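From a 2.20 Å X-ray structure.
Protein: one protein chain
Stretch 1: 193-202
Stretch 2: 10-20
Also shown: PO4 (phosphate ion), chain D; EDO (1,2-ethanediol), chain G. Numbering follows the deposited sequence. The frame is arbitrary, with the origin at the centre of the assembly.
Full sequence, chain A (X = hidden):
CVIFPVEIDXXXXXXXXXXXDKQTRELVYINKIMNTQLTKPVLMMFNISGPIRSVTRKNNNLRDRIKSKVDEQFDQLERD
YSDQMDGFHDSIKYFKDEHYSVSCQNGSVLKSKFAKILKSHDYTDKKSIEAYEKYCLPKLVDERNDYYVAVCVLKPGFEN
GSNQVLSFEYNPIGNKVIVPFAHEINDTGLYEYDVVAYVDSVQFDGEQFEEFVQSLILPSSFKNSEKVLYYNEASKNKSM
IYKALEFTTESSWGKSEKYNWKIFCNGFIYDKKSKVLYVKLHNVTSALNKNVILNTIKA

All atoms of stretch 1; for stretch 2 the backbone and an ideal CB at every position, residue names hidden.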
# COMPACT_ATOMS: atom_id res chain seq x y z
N TYR A 193 -10.81 10.36 20.47
CA TYR A 193 -9.48 10.23 19.88
C TYR A 193 -9.41 9.16 18.80
O TYR A 193 -10.12 8.19 18.84
CB TYR A 193 -8.45 9.86 20.90
CG TYR A 193 -8.14 10.89 21.93
CD1 TYR A 193 -8.98 11.09 23.05
CD2 TYR A 193 -6.93 11.60 21.86
CE1 TYR A 193 -8.61 11.96 24.08
CE2 TYR A 193 -6.55 12.46 22.87
CZ TYR A 193 -7.37 12.65 23.98
OH TYR A 193 -6.89 13.48 24.98
N ASP A 194 -8.57 9.39 17.79
CA ASP A 194 -8.36 8.43 16.72
C ASP A 194 -7.01 8.82 16.14
O ASP A 194 -6.92 9.59 15.16
CB ASP A 194 -9.45 8.48 15.63
CG ASP A 194 -9.23 7.38 14.59
OD1 ASP A 194 -8.53 6.39 14.94
OD2 ASP A 194 -9.74 7.49 13.46
N VAL A 195 -5.96 8.27 16.75
CA VAL A 195 -4.61 8.62 16.40
C VAL A 195 -3.64 7.49 16.80
O VAL A 195 -3.92 6.71 17.73
CB VAL A 195 -4.25 9.95 17.19
CG1 VAL A 195 -4.39 9.72 18.78
CG2 VAL A 195 -2.88 10.43 16.85
N VAL A 196 -2.56 7.36 16.02
CA VAL A 196 -1.48 6.41 16.27
C VAL A 196 -0.23 7.30 16.19
O VAL A 196 -0.23 8.31 15.47
CB VAL A 196 -1.39 5.23 15.22
CG1 VAL A 196 -2.65 4.35 15.29
CG2 VAL A 196 -1.28 5.75 13.82
N ALA A 197 0.79 6.95 16.97
CA ALA A 197 2.04 7.66 17.01
C ALA A 197 3.22 6.70 17.23
O ALA A 197 3.13 5.64 17.90
CB ALA A 197 2.04 8.73 18.09
N TYR A 198 4.33 7.08 16.61
CA TYR A 198 5.58 6.37 16.69
C TYR A 198 6.57 7.47 17.15
O TYR A 198 6.68 8.49 16.47
CB TYR A 198 5.95 5.82 15.28
CG TYR A 198 7.31 5.15 15.20
CD1 TYR A 198 8.48 5.93 15.24
CD2 TYR A 198 7.43 3.76 15.11
CE1 TYR A 198 9.74 5.35 15.19
CE2 TYR A 198 8.69 3.14 15.05
CZ TYR A 198 9.85 3.95 15.08
OH TYR A 198 11.11 3.40 14.91
N VAL A 199 7.26 7.28 18.29
CA VAL A 199 8.20 8.32 18.80
C VAL A 199 9.44 7.61 19.32
O VAL A 199 9.32 6.75 20.18
CB VAL A 199 7.62 9.14 19.98
CG1 VAL A 199 8.56 10.31 20.29
CG2 VAL A 199 6.19 9.67 19.66
N ASP A 200 10.63 7.95 18.79
CA ASP A 200 11.86 7.27 19.22
C ASP A 200 12.76 8.14 20.07
O ASP A 200 12.49 9.32 20.24
CB ASP A 200 12.64 6.70 18.02
CG ASP A 200 13.30 7.77 17.12
OD1 ASP A 200 13.69 8.84 17.59
OD2 ASP A 200 13.48 7.48 15.91
N SER A 201 13.80 7.52 20.62
CA SER A 201 14.77 8.17 21.49
C SER A 201 14.09 8.83 22.67
O SER A 201 14.43 9.97 23.03
CB SER A 201 15.60 9.20 20.72
OG SER A 201 15.99 8.68 19.47
N VAL A 202 13.13 8.11 23.27
CA VAL A 202 12.40 8.64 24.42
C VAL A 202 12.40 7.77 25.64
O VAL A 202 12.47 6.57 25.54
CB VAL A 202 10.90 8.99 24.08
CG1 VAL A 202 10.89 10.25 23.26
CG2 VAL A 202 10.21 7.81 23.28
N UNK A 10 -12.49 15.87 12.00
CA UNK A 10 -11.26 15.19 11.66
C UNK A 10 -11.26 13.77 12.17
O UNK A 10 -12.02 13.45 13.05
CB UNK A 10 -10.06 15.95 12.22
N UNK A 11 -10.37 12.95 11.61
CA UNK A 11 -10.14 11.56 12.06
C UNK A 11 -8.82 11.04 11.52
O UNK A 11 -8.11 11.74 10.79
CB UNK A 11 -11.28 10.64 11.61
N UNK A 12 -8.47 9.83 11.92
CA UNK A 12 -7.28 9.19 11.40
C UNK A 12 -5.98 10.03 11.41
O UNK A 12 -5.32 10.20 10.37
CB UNK A 12 -7.57 8.75 9.96
N UNK A 13 -5.59 10.49 12.60
CA UNK A 13 -4.38 11.25 12.76
C UNK A 13 -3.21 10.27 12.97
O UNK A 13 -3.29 9.34 13.77
CB UNK A 13 -4.51 12.23 13.93
N UNK A 14 -2.14 10.49 12.22
CA UNK A 14 -0.94 9.67 12.28
C UNK A 14 0.24 10.59 12.55
O UNK A 14 0.43 11.58 11.85
CB UNK A 14 -0.74 8.87 10.99
N UNK A 15 1.07 10.22 13.53
CA UNK A 15 2.17 11.03 13.97
C UNK A 15 3.42 10.24 14.12
O UNK A 15 3.39 9.09 14.54
CB UNK A 15 1.83 11.72 15.29
N UNK A 16 4.55 10.88 13.78
CA UNK A 16 5.85 10.27 13.97
C UNK A 16 6.77 11.41 14.37
O UNK A 16 6.71 12.51 13.80
CB UNK A 16 6.34 9.54 12.72
N UNK A 17 7.61 11.17 15.37
CA UNK A 17 8.53 12.18 15.84
C UNK A 17 9.80 11.41 16.20
O UNK A 17 9.77 10.57 17.07
CB UNK A 17 7.97 12.98 17.02
N UNK A 18 10.89 11.72 15.49
CA UNK A 18 12.16 11.03 15.67
C UNK A 18 13.34 12.00 15.87
O UNK A 18 13.29 13.15 15.43
CB UNK A 18 12.43 10.13 14.46
N UNK A 19 14.39 11.52 16.54
CA UNK A 19 15.60 12.31 16.77
C UNK A 19 16.27 12.31 15.39
O UNK A 19 16.30 11.27 14.76
CB UNK A 19 16.49 11.74 17.87
N UNK A 20 16.72 13.46 14.91
CA UNK A 20 17.41 13.56 13.60
C UNK A 20 18.92 13.55 13.92
O UNK A 20 19.69 12.88 13.24
CB UNK A 20 17.00 14.82 12.83
P PO4 D . 12.73 8.56 6.72
O1 PO4 D . 12.82 9.86 7.50
O2 PO4 D . 13.44 8.75 5.39
O3 PO4 D . 13.39 7.42 7.48
O4 PO4 D . 11.28 8.23 6.52
C1 EDO G . 7.74 4.09 10.11
O1 EDO G . 8.42 3.01 9.41
C2 EDO G . 8.57 4.63 11.24
O2 EDO G . 9.69 5.27 10.70

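The two strands run parallel (10° between their directions). Because each is extended, side chains at 13 to 17 alternate between the face carrying Val195, Ala197 and Val199 and the face carrying Val196 and Tyr198.

At position 10 nothing of stretch 1 lies near the ideal CB, so the contact sets no preference; the residue is Val10. Position 11 points sideways, its CB 4.0 Å from Asp194 OD2, where a small or polar side chain would suit. It is Ser11, whose OG accepts a hydrogen bond from the side chain at 12.

Position 12 has positive phi and psi (49/58), a conformation easiest for Gly, Asn or Asp but open to others, and its CB points away. Its backbone N donates to Asp194 OD2 (3.1 Å), a bond open to any residue except proline. The residue is Gln12, with NE2 3.2 Å from Ser11 OG.

At position 13 the CB is 3.8 Å from both Asp194 O and Val195 CG2, a mixed setting that favours a beta-branched residue, Thr or Val. Thr13 uses both characters: its CG2 packs 3.8 Å from Val195 CG2, while a water links its OG1 (2.7 Å) to Asp194 O (2.8 Å).

At position 14 the ideal CB lies on the other face, 4.2 Å from Val196 CG2; Val, Ile, Leu or another apolar side chain would suit. Ile14 sets its CG2 3.9 Å from Val196 CG2.

Position 15 sits beside Ala197 on the neighbouring strand; its ideal CB is 4.1 Å from Ala197 CB and 5.1 Å from Val195 CG2. The small Ala197 side chain leaves room, and an aliphatic chain long enough to reach Val195 would fit. Ile15 does so, its CD1 3.9 Å from Val195 CG2. Its N and O bond to Val196 O and Tyr198 N, both at 3.0 Å, in the parallel ladder.

Position 16 lies beside the Tyr198 ring, with phosphate and ethanediol farther out, so a long basic chain, Arg or Lys, is attractive. Arg16 runs its CG 3.7 Å from Tyr198 CD1; its NH1 donates to PO4 O4 (3.2 Å) and EDO O2 (3.1 Å).

At position 17 the ideal CB is 4.3 Å from Val199 CG1, which would suggest an apolar residue. Asp17 is therefore unexpected; its carboxylate is hydrogen-bonded elsewhere in the structure.

At position 18 the CB is only 3.2 Å from Asp200 OD2, favouring a small side chain. Cys18 places SG 4.0 Å from Tyr198 CE1, oblique to the ring.

Position 19 points toward Ser201, its CB 3.5 Å from Ser201 OG; polar or flexible chains suit. Gln19 offers its N to Asp200 OD1 (3.0 Å), the carboxylate continuing the ladder.

Position 20 points away, unconstrained by stretch 1, and is Val20.

Stretch 2 10-20: VSQTIIRDCQV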
# COMPACT_ATOMS: atom_id res chain seq x y z
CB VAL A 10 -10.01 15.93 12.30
CG1 VAL A 10 -10.15 16.03 13.84
CG2 VAL A 10 -8.74 15.19 11.99
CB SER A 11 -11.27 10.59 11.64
OG SER A 11 -11.30 10.32 10.25
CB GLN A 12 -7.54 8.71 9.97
CG GLN A 12 -8.79 7.84 9.76
CD GLN A 12 -9.13 7.72 8.27
OE1 GLN A 12 -8.49 6.97 7.51
NE2 GLN A 12 -10.10 8.53 7.84
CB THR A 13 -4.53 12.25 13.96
OG1 THR A 13 -5.61 13.16 13.68
CG2 THR A 13 -3.27 13.07 14.16
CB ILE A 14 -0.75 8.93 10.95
CG1 ILE A 14 -2.04 8.15 10.64
CG2 ILE A 14 0.39 7.94 11.05
CD1 ILE A 14 -1.99 7.37 9.34
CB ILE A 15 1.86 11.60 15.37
CG1 ILE A 15 0.63 12.50 15.31
CG2 ILE A 15 3.11 12.25 15.98
CD1 ILE A 15 0.15 12.90 16.76
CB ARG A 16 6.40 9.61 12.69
CG ARG A 16 7.54 8.68 13.01
CD ARG A 16 8.32 8.16 11.77
NE ARG A 16 9.01 9.26 11.13
CZ ARG A 16 9.72 9.19 10.01
NH1 ARG A 16 9.86 8.03 9.37
NH2 ARG A 16 10.32 10.28 9.55
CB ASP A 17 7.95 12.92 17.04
CG ASP A 17 8.83 14.06 17.52
OD1 ASP A 17 9.96 13.77 17.95
OD2 ASP A 17 8.39 15.23 17.47
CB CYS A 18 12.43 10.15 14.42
SG CYS A 18 11.17 8.91 13.94
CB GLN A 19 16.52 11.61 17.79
CG GLN A 19 17.60 12.50 18.48
CD GLN A 19 17.04 13.61 19.47
OE1 GLN A 19 16.22 13.33 20.37
NE2 GLN A 19 17.50 14.84 19.30
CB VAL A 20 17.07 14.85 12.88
CG1 VAL A 20 18.06 15.08 11.72
CG2 VAL A 20 15.63 14.78 12.33
O HOH W 1 -7.97 12.14 14.49
O HOH W 2 15.69 8.49 14.77
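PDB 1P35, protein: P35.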